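Local coordinates for protein EvdO1 (PDB 4XBZ) that probably acts as a metal-dependent dioxygenase of the phytanoyl-CoA dioxygenase family, carrying out an oxidative cyclization in orthosomycin biosynthesis, at residues A[138-149]-A[253-264]. Residues are numbered along the deposited sequence; the frame is centred on the assembly and turned at random.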
loop_
_atom_site.group_PDB
_atom_site.type_symbol
_atom_site.label_atom_id
_atom_site.label_comp_id
_atom_site.label_asym_id
_atom_site.label_seq_id
_atom_site.Cartn_x
_atom_site.Cartn_y
_atom_site.Cartn_z
ATOM N N ASN A 138 -3.137 -7.127 6.480
ATOM C CA ASN A 138 -2.402 -8.028 7.379
ATOM C C ASN A 138 -1.375 -7.292 8.222
ATOM O O ASN A 138 -0.366 -7.878 8.634
ATOM C CB ASN A 138 -1.678 -9.137 6.598
ATOM C CG ASN A 138 -2.560 -9.799 5.553
ATOM O OD1 ASN A 138 -3.717 -10.121 5.811
ATOM N ND2 ASN A 138 -2.010 -10.001 4.358
ATOM N N LEU A 139 -1.614 -6.005 8.453
ATOM C CA LEU A 139 -0.695 -5.194 9.243
ATOM C C LEU A 139 -0.466 -5.785 10.642
ATOM O O LEU A 139 -1.383 -6.291 11.286
ATOM C CB LEU A 139 -1.216 -3.760 9.376
ATOM C CG LEU A 139 -2.387 -3.541 10.327
ATOM C CD1 LEU A 139 -1.964 -2.613 11.482
ATOM C CD2 LEU A 139 -3.564 -2.965 9.577
ATOM N N ILE A 140 0.770 -5.729 11.102
ATOM C CA ILE A 140 1.029 -5.985 12.506
ATOM C C ILE A 140 1.883 -4.855 13.078
ATOM O O ILE A 140 2.670 -4.245 12.353
ATOM C CB ILE A 140 1.719 -7.340 12.732
ATOM C CG1 ILE A 140 3.047 -7.418 11.978
ATOM C CG2 ILE A 140 0.801 -8.488 12.324
ATOM C CD1 ILE A 140 4.087 -8.299 12.687
ATOM N N PRO A 141 1.706 -4.552 14.370
ATOM C CA PRO A 141 2.567 -3.583 15.063
ATOM C C PRO A 141 3.920 -4.192 15.456
ATOM O O PRO A 141 3.955 -5.313 15.964
ATOM C CB PRO A 141 1.749 -3.223 16.302
ATOM C CG PRO A 141 0.954 -4.508 16.593
ATOM C CD PRO A 141 0.612 -5.050 15.228
ATOM N N THR A 142 5.020 -3.484 15.226
ATOM C CA THR A 142 6.321 -4.051 15.545
ATOM C C THR A 142 6.986 -3.256 16.665
ATOM O O THR A 142 6.642 -3.424 17.832
ATOM C CB THR A 142 7.244 -4.123 14.294
ATOM O OG1 THR A 142 7.348 -2.831 13.696
ATOM C CG2 THR A 142 6.683 -5.128 13.235
ATOM N N TRP A 143 7.944 -2.410 16.318
ATOM C CA TRP A 143 8.535 -1.507 17.280
ATOM C C TRP A 143 7.487 -0.556 17.831
ATOM O O TRP A 143 6.619 -0.074 17.093
ATOM C CB TRP A 143 9.702 -0.728 16.645
ATOM C CG TRP A 143 10.993 -1.527 16.587
ATOM C CD1 TRP A 143 12.042 -1.472 17.483
ATOM C CD2 TRP A 143 11.364 -2.513 15.606
ATOM N NE1 TRP A 143 13.031 -2.356 17.111
ATOM C CE2 TRP A 143 12.642 -3.005 15.967
ATOM C CE3 TRP A 143 10.749 -3.019 14.455
ATOM C CZ2 TRP A 143 13.309 -3.975 15.215
ATOM C CZ3 TRP A 143 11.413 -3.991 13.710
ATOM C CH2 TRP A 143 12.680 -4.459 14.094
ATOM N N ASP A 144 7.545 -0.315 19.139
ATOM C CA ASP A 144 6.754 0.739 19.767
ATOM C C ASP A 144 7.619 1.415 20.837
ATOM O O ASP A 144 8.260 0.754 21.657
ATOM C CB ASP A 144 5.428 0.193 20.343
ATOM C CG ASP A 144 5.585 -0.496 21.712
ATOM O OD1 ASP A 144 5.621 0.221 22.737
ATOM O OD2 ASP A 144 5.639 -1.753 21.772
ATOM N N SER A 145 7.660 2.740 20.818
ATOM C CA SER A 145 8.575 3.459 21.704
ATOM C C SER A 145 8.215 4.927 21.820
ATOM O O SER A 145 7.398 5.431 21.061
ATOM C CB SER A 145 10.020 3.332 21.199
ATOM O OG SER A 145 10.157 3.866 19.890
ATOM N N MET A 146 8.835 5.609 22.775
ATOM C CA MET A 146 8.762 7.050 22.812
ATOM C C MET A 146 10.159 7.616 22.691
ATOM O O MET A 146 11.098 7.132 23.339
ATOM C CB MET A 146 8.086 7.541 24.078
ATOM C CG MET A 146 7.792 9.030 24.046
ATOM S SD MET A 146 6.946 9.577 25.537
ATOM C CE MET A 146 8.190 9.199 26.758
ATOM N N VAL A 147 10.295 8.622 21.829
ATOM C CA VAL A 147 11.555 9.341 21.657
ATOM C C VAL A 147 11.367 10.789 22.079
ATOM O O VAL A 147 10.320 11.398 21.827
ATOM C CB VAL A 147 12.062 9.279 20.203
ATOM C CG1 VAL A 147 13.386 10.028 20.054
ATOM C CG2 VAL A 147 12.228 7.832 19.755
ATOM N N PHE A 148 12.389 11.338 22.725
ATOM C CA PHE A 148 12.342 12.702 23.253
ATOM C C PHE A 148 13.769 13.199 23.340
ATOM O O PHE A 148 14.686 12.407 23.549
ATOM C CB PHE A 148 11.667 12.731 24.624
ATOM C CG PHE A 148 12.183 11.669 25.556
ATOM C CD1 PHE A 148 11.701 10.364 25.479
ATOM C CD2 PHE A 148 13.186 11.959 26.469
ATOM C CE1 PHE A 148 12.200 9.365 26.311
ATOM C CE2 PHE A 148 13.687 10.972 27.303
ATOM C CZ PHE A 148 13.194 9.670 27.222
ATOM N N LYS A 149 13.991 14.495 23.180
ATOM C CA LYS A 149 15.365 14.949 23.286
ATOM C C LYS A 149 15.642 15.695 24.577
ATOM O O LYS A 149 14.746 15.945 25.386
ATOM C CB LYS A 149 15.742 15.808 22.082
ATOM C CG LYS A 149 14.711 16.800 21.676
ATOM C CD LYS A 149 15.001 17.301 20.264
ATOM C CE LYS A 149 15.215 16.140 19.308
ATOM N NZ LYS A 149 15.195 16.570 17.895
ATOM N N GLN A 253 11.618 19.661 24.782
ATOM C CA GLN A 253 11.800 18.237 25.047
ATOM C C GLN A 253 11.352 17.362 23.859
ATOM O O GLN A 253 11.833 16.229 23.696
ATOM C CB GLN A 253 11.078 17.812 26.333
ATOM C CG GLN A 253 11.659 16.519 26.928
ATOM C CD GLN A 253 10.962 16.072 28.204
ATOM O OE1 GLN A 253 9.736 16.195 28.337
ATOM N NE2 GLN A 253 11.747 15.551 29.160
ATOM N N ARG A 254 10.451 17.891 23.038
ATOM C CA ARG A 254 10.084 17.264 21.760
ATOM C C ARG A 254 9.844 15.757 21.878
ATOM O O ARG A 254 10.640 14.952 21.411
ATOM C CB ARG A 254 11.168 17.542 20.714
ATOM C CG ARG A 254 11.311 19.016 20.367
ATOM C CD ARG A 254 11.126 19.241 18.888
ATOM N NE ARG A 254 10.554 18.064 18.263
ATOM C CZ ARG A 254 11.127 17.375 17.282
ATOM N NH1 ARG A 254 12.280 17.756 16.765
ATOM N NH2 ARG A 254 10.523 16.298 16.821
ATOM N N ARG A 255 8.753 15.384 22.529
ATOM C CA ARG A 255 8.442 13.977 22.716
ATOM C C ARG A 255 7.586 13.449 21.558
ATOM O O ARG A 255 6.555 14.036 21.210
ATOM C CB ARG A 255 7.722 13.761 24.056
ATOM C CG ARG A 255 8.445 14.351 25.278
ATOM C CD ARG A 255 7.495 14.505 26.458
ATOM N NE ARG A 255 6.389 15.420 26.184
ATOM C CZ ARG A 255 5.246 15.437 26.864
ATOM N NH1 ARG A 255 5.059 14.576 27.862
ATOM N NH2 ARG A 255 4.284 16.300 26.537
ATOM N N VAL A 256 8.024 12.331 20.980
ATOM C CA VAL A 256 7.266 11.647 19.941
ATOM C C VAL A 256 7.115 10.154 20.253
ATOM O O VAL A 256 8.096 9.476 20.555
ATOM C CB VAL A 256 7.930 11.794 18.553
ATOM C CG1 VAL A 256 7.124 11.023 17.493
ATOM C CG2 VAL A 256 8.054 13.258 18.161
ATOM N N ILE A 257 5.883 9.659 20.182
ATOM C CA ILE A 257 5.602 8.236 20.316
ATOM C C ILE A 257 5.577 7.587 18.932
ATOM O O ILE A 257 4.786 7.998 18.080
ATOM C CB ILE A 257 4.254 7.995 21.028
ATOM C CG1 ILE A 257 4.385 8.256 22.522
ATOM C CG2 ILE A 257 3.763 6.571 20.820
ATOM C CD1 ILE A 257 3.062 8.197 23.249
ATOM N N TYR A 258 6.458 6.604 18.716
ATOM C CA TYR A 258 6.599 5.926 17.420
ATOM C C TYR A 258 6.061 4.509 17.466
ATOM O O TYR A 258 6.531 3.676 18.249
ATOM C CB TYR A 258 8.066 5.864 16.951
ATOM C CG TYR A 258 8.629 7.184 16.468
ATOM C CD1 TYR A 258 8.364 7.654 15.179
ATOM C CD2 TYR A 258 9.427 7.968 17.301
ATOM C CE1 TYR A 258 8.878 8.867 14.730
ATOM C CE2 TYR A 258 9.935 9.187 16.864
ATOM C CZ TYR A 258 9.659 9.636 15.574
ATOM O OH TYR A 258 10.174 10.853 15.145
ATOM N N PHE A 259 5.089 4.252 16.599
ATOM C CA PHE A 259 4.623 2.908 16.264
ATOM C C PHE A 259 5.073 2.508 14.853
ATOM O O PHE A 259 4.647 3.151 13.895
ATOM C CB PHE A 259 3.098 2.841 16.307
ATOM C CG PHE A 259 2.492 3.150 17.638
ATOM C CD1 PHE A 259 3.216 3.000 18.818
ATOM C CD2 PHE A 259 1.163 3.548 17.714
ATOM C CE1 PHE A 259 2.624 3.276 20.039
ATOM C CE2 PHE A 259 0.568 3.828 18.926
ATOM C CZ PHE A 259 1.291 3.694 20.091
ATOM N N GLU A 260 5.901 1.472 14.704
ATOM C CA GLU A 260 6.126 0.886 13.368
ATOM C C GLU A 260 5.137 -0.237 13.045
ATOM O O GLU A 260 4.681 -0.964 13.927
ATOM C CB GLU A 260 7.542 0.335 13.190
ATOM C CG GLU A 260 7.858 0.011 11.711
ATOM C CD GLU A 260 9.041 -0.952 11.514
ATOM O OE1 GLU A 260 8.883 -2.186 11.725
ATOM O OE2 GLU A 260 10.129 -0.478 11.127
ATOM N N TYR A 261 4.803 -0.348 11.766
ATOM C CA TYR A 261 3.945 -1.406 11.263
ATOM C C TYR A 261 4.612 -2.054 10.063
ATOM O O TYR A 261 5.329 -1.379 9.333
ATOM C CB TYR A 261 2.578 -0.853 10.877
ATOM C CG TYR A 261 1.843 -0.191 12.016
ATOM C CD1 TYR A 261 2.006 1.163 12.276
ATOM C CD2 TYR A 261 0.996 -0.926 12.847
ATOM C CE1 TYR A 261 1.336 1.783 13.312
ATOM C CE2 TYR A 261 0.323 -0.320 13.896
ATOM C CZ TYR A 261 0.500 1.039 14.124
ATOM O OH TYR A 261 -0.158 1.652 15.162
ATOM N N ARG A 262 4.403 -3.359 9.888
ATOM C CA ARG A 262 4.816 -4.081 8.682
ATOM C C ARG A 262 3.722 -5.068 8.257
ATOM O O ARG A 262 2.863 -5.432 9.060
ATOM C CB ARG A 262 6.124 -4.841 8.912
ATOM C CG ARG A 262 7.292 -3.982 9.293
ATOM C CD ARG A 262 8.594 -4.783 9.449
ATOM N NE ARG A 262 9.658 -3.931 9.974
ATOM C CZ ARG A 262 10.878 -3.809 9.451
ATOM N NH1 ARG A 262 11.235 -4.510 8.375
ATOM N NH2 ARG A 262 11.751 -2.981 10.020
ATOM N N PRO A 263 3.745 -5.514 6.994
ATOM C CA PRO A 263 2.772 -6.554 6.626
ATOM C C PRO A 263 3.149 -7.914 7.209
ATOM O O PRO A 263 4.332 -8.249 7.228
ATOM C CB PRO A 263 2.836 -6.567 5.088
ATOM C CG PRO A 263 3.413 -5.208 4.721
ATOM C CD PRO A 263 4.419 -4.952 5.810
ATOM N N ALA A 264 2.167 -8.670 7.696
ATOM C CA ALA A 264 2.428 -10.020 8.219
ATOM C C ALA A 264 3.100 -10.948 7.202
ATOM O O ALA A 264 4.017 -11.700 7.553
ATOM C CB ALA A 264 1.137 -10.664 8.723
HETATM O O HOH W 1 3.917 -0.461 16.841
HETATM O O HOH W 2 9.239 2.500 18.045
#
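With T142 OG1 set between its backbone N and carbonyl carbon (chi1 55°) and the E260 chain running out extended, CG anti to N (chi1 -168°), hydroxyl and carboxylate meet across two antiparallel strands. T142 OG1 donates to E260 OE1 at 2.6 Å, reaching the oxygen on its anti side. From the opposite face of the carboxylate R262 NE bonds the same OE1, also at 2.6 Å, so one buried oxygen accepts from two donors, and the bond from R262 NE is also a salt bridge. The W143 indole brings its edge to this group, CE3 3.4 Å from E260 OE1. A glutamine in place of E260 would probably leave the R262 guanidinium without its countercharge.

The cluster sits at a beta bulge, where the register slips by one residue between P141 and D144; water 1 donates to both W143 O and E260 O there. Beyond it regular pairing resumes, and V147 and V256 form a hydrogen-bonded pair. V147 CG2 packs on Y258 CD2 at 3.7 Å, and the Y258 side chain lies about 6 Å from the nickel held by H160, D162 and H244.

These are central strands of the larger sheet of the double-stranded beta-helix: strand 105-109 flanks 139-147, strand 179-184 flanks 256-263, and helices 66-86 and 125-134 pack against the face bearing M146, I257, F259 and Y261.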